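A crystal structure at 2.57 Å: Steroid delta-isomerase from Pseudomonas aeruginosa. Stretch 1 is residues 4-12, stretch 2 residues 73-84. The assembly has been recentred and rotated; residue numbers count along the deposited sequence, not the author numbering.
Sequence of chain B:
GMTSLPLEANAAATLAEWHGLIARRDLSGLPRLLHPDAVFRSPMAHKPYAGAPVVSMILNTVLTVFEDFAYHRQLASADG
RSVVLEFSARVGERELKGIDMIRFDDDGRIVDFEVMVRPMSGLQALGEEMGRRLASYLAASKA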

# COMPACT_ATOMS: atom_id res chain seq x y z
N SER B 4 -20.65 18.68 -23.72
CA SER B 4 -21.31 19.63 -22.83
C SER B 4 -22.24 18.94 -21.82
O SER B 4 -23.11 18.14 -22.17
CB SER B 4 -22.05 20.72 -23.61
N LEU B 5 -22.02 19.28 -20.56
CA LEU B 5 -22.71 18.78 -19.38
C LEU B 5 -23.52 19.92 -18.74
O LEU B 5 -23.15 21.09 -18.91
CB LEU B 5 -21.59 18.36 -18.39
CG LEU B 5 -21.40 16.89 -17.98
CD1 LEU B 5 -21.63 15.93 -19.13
CD2 LEU B 5 -20.02 16.69 -17.42
N PRO B 6 -24.54 19.62 -17.89
CA PRO B 6 -25.27 20.71 -17.20
C PRO B 6 -24.49 21.36 -16.04
O PRO B 6 -24.93 21.30 -14.88
CB PRO B 6 -26.53 20.00 -16.71
CG PRO B 6 -26.10 18.59 -16.47
CD PRO B 6 -25.10 18.29 -17.56
N LEU B 7 -23.34 21.97 -16.35
CA LEU B 7 -22.46 22.61 -15.38
C LEU B 7 -22.66 24.10 -15.35
O LEU B 7 -23.07 24.67 -16.35
CB LEU B 7 -20.99 22.34 -15.74
CG LEU B 7 -20.46 20.95 -15.49
CD1 LEU B 7 -19.00 20.88 -15.89
CD2 LEU B 7 -20.60 20.55 -14.01
N GLU B 8 -22.30 24.74 -14.22
CA GLU B 8 -22.31 26.18 -14.07
C GLU B 8 -21.30 26.75 -15.08
O GLU B 8 -20.27 26.13 -15.35
CB GLU B 8 -21.91 26.57 -12.65
CG GLU B 8 -22.96 26.29 -11.58
CD GLU B 8 -22.71 26.95 -10.23
OE1 GLU B 8 -21.58 27.42 -9.98
OE2 GLU B 8 -23.67 27.00 -9.43
N ALA B 9 -21.62 27.90 -15.66
CA ALA B 9 -20.80 28.53 -16.68
C ALA B 9 -19.32 28.60 -16.33
O ALA B 9 -18.48 28.16 -17.12
CB ALA B 9 -21.35 29.92 -17.04
N ASN B 10 -19.00 29.07 -15.12
CA ASN B 10 -17.63 29.24 -14.66
C ASN B 10 -16.91 27.92 -14.49
O ASN B 10 -15.81 27.77 -15.01
CB ASN B 10 -17.57 30.11 -13.42
CG ASN B 10 -18.02 31.54 -13.65
OD1 ASN B 10 -17.84 32.13 -14.72
ND2 ASN B 10 -18.60 32.13 -12.64
N ALA B 11 -17.58 26.93 -13.86
CA ALA B 11 -17.11 25.56 -13.68
C ALA B 11 -16.80 24.94 -15.04
O ALA B 11 -15.70 24.40 -15.23
CB ALA B 11 -18.19 24.76 -12.97
N ALA B 12 -17.74 25.07 -16.01
CA ALA B 12 -17.60 24.59 -17.38
C ALA B 12 -16.36 25.21 -18.07
O ALA B 12 -15.63 24.50 -18.76
CB ALA B 12 -18.86 24.91 -18.18
N ARG B 73 -16.16 8.62 -19.73
CA ARG B 73 -17.39 9.26 -19.28
C ARG B 73 -17.13 10.49 -18.44
O ARG B 73 -16.16 10.55 -17.66
CB ARG B 73 -18.27 8.29 -18.47
CG ARG B 73 -18.99 7.24 -19.31
CD ARG B 73 -19.71 6.24 -18.45
NE ARG B 73 -18.77 5.36 -17.74
CZ ARG B 73 -19.14 4.32 -17.01
NH1 ARG B 73 -20.43 4.02 -16.89
NH2 ARG B 73 -18.24 3.57 -16.41
N GLN B 74 -18.01 11.47 -18.58
CA GLN B 74 -17.98 12.72 -17.82
C GLN B 74 -19.37 12.90 -17.26
O GLN B 74 -20.36 12.88 -17.99
CB GLN B 74 -17.56 13.90 -18.71
CG GLN B 74 -16.17 13.70 -19.27
CD GLN B 74 -15.58 14.89 -19.95
OE1 GLN B 74 -15.99 16.02 -19.71
NE2 GLN B 74 -14.59 14.64 -20.78
N LEU B 75 -19.44 13.00 -15.94
CA LEU B 75 -20.68 13.10 -15.20
C LEU B 75 -20.69 14.35 -14.34
O LEU B 75 -19.68 14.69 -13.72
CB LEU B 75 -20.84 11.84 -14.31
CG LEU B 75 -20.63 10.46 -14.99
CD1 LEU B 75 -19.22 9.93 -14.74
CD2 LEU B 75 -21.68 9.47 -14.55
N ALA B 76 -21.83 15.02 -14.28
CA ALA B 76 -22.02 16.24 -13.50
C ALA B 76 -23.03 16.04 -12.36
O ALA B 76 -24.03 15.34 -12.53
CB ALA B 76 -22.49 17.37 -14.41
N SER B 77 -22.78 16.69 -11.22
CA SER B 77 -23.74 16.69 -10.11
C SER B 77 -24.91 17.66 -10.47
O SER B 77 -24.72 18.55 -11.32
CB SER B 77 -23.04 17.15 -8.83
OG SER B 77 -22.51 18.45 -8.99
N ALA B 78 -26.10 17.50 -9.83
CA ALA B 78 -27.25 18.38 -10.14
C ALA B 78 -27.04 19.88 -9.84
O ALA B 78 -27.72 20.71 -10.44
CB ALA B 78 -28.51 17.88 -9.46
N ASP B 79 -26.09 20.22 -8.95
CA ASP B 79 -25.80 21.62 -8.64
C ASP B 79 -24.83 22.29 -9.66
O ASP B 79 -24.51 23.48 -9.49
CB ASP B 79 -25.31 21.75 -7.19
CG ASP B 79 -23.89 21.29 -6.88
OD1 ASP B 79 -23.29 20.62 -7.73
OD2 ASP B 79 -23.41 21.58 -5.78
N GLY B 80 -24.36 21.53 -10.65
CA GLY B 80 -23.45 21.99 -11.70
C GLY B 80 -22.11 22.50 -11.20
O GLY B 80 -21.44 23.26 -11.90
N ARG B 81 -21.72 22.07 -10.00
CA ARG B 81 -20.50 22.45 -9.29
C ARG B 81 -19.50 21.33 -9.12
O ARG B 81 -18.36 21.60 -8.72
CB ARG B 81 -20.86 23.01 -7.90
CG ARG B 81 -21.66 24.28 -7.95
CD ARG B 81 -22.13 24.62 -6.56
NE ARG B 81 -22.93 25.84 -6.56
CZ ARG B 81 -22.42 27.06 -6.62
NH1 ARG B 81 -21.10 27.24 -6.70
NH2 ARG B 81 -23.22 28.12 -6.62
N SER B 82 -19.93 20.09 -9.38
CA SER B 82 -19.06 18.93 -9.30
C SER B 82 -19.12 18.09 -10.57
O SER B 82 -20.18 17.92 -11.18
CB SER B 82 -19.35 18.09 -8.06
OG SER B 82 -18.69 18.63 -6.93
N VAL B 83 -17.95 17.58 -10.95
CA VAL B 83 -17.75 16.76 -12.13
C VAL B 83 -16.93 15.52 -11.78
O VAL B 83 -16.08 15.56 -10.88
CB VAL B 83 -17.09 17.62 -13.25
CG1 VAL B 83 -15.58 17.79 -13.07
CG2 VAL B 83 -17.42 17.08 -14.64
N VAL B 84 -17.22 14.41 -12.45
CA VAL B 84 -16.42 13.19 -12.38
C VAL B 84 -15.95 12.91 -13.80
O VAL B 84 -16.77 12.81 -14.73
CB VAL B 84 -17.13 11.97 -11.72
CG1 VAL B 84 -16.47 10.65 -12.12
CG2 VAL B 84 -17.16 12.11 -10.20

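The N-terminal segment lies across a β-hairpin and is held there by a small apolar cluster, one backbone hydrogen bond and one ion pair. Together the two stretches bury about 490 Å² of surface.

The hairpin supplies a platform. Its strands pair through reciprocal backbone hydrogen bonds between L75 and V84, and along them the side chains alternate: Q74, A76 and V83 point toward the N-terminal segment, whereas L75, S82 and V84 point away. A76 is small enough to let two leucines close over it, with L5 CG 3.8 Å from A76 CB and L7 CD2 3.7 Å from the same methyl. P6 CD adds a looser contact with A76 CB at 4.2 Å.

The leucines reach this platform differently. L5 points toward the hairpin from its CB, and its chi1 of -115° lies between the usual wells. In this conformation CD1 lies 3.5 Å from Q74 O, while CD2 packs 3.8 Å from V83 CG2 and 3.9 Å from Q74 CB. L7 leaves its backbone sideways, but the common m,t rotamer brings its end inward, placing CD2 3.5 Å from G80 O. Valine suits the platform beneath them: V83, with chi1 near +60°, offers CG2 to both leucines, 4.3 Å from L7 CD1 on the second side chain.

At the turn the backbones come closest, with the CA atoms of L7 and G80 3.9 Å apart. The hydrogen bond from E8 N to G80 O, 2.9 Å and almost linear, fastens the segment immediately before its helix begins. G80 closes a type I turn, and glycine fits for two reasons: its phi is positive, and an ideal CB would lie 3.0 Å from E8 N, a clash, and 3.1 Å from P6 O. The turn is braced from within by D79. Its p rotamer brings OD1 to 2.6 Å from S77 OG, which donates a hydrogen bond to it, and to 3.1 Å from R81 N, a second donor.

The outer edge is polar. E8 sits at the N-cap position, and its m,t side chain extends toward the hairpin. R81 starts out sideways, but its m,t,t chain brings the guanidinium nearer, so that E8 OE2 and R81 NH2 form a salt bridge at 3.1 Å. The carboxylate oxygen lies over one face of the guanidinium, well out of its plane, so the attraction is between charges without a directed N-H. Hydrogen bonds elsewhere in the structure occupy R81 NH1 and NH2.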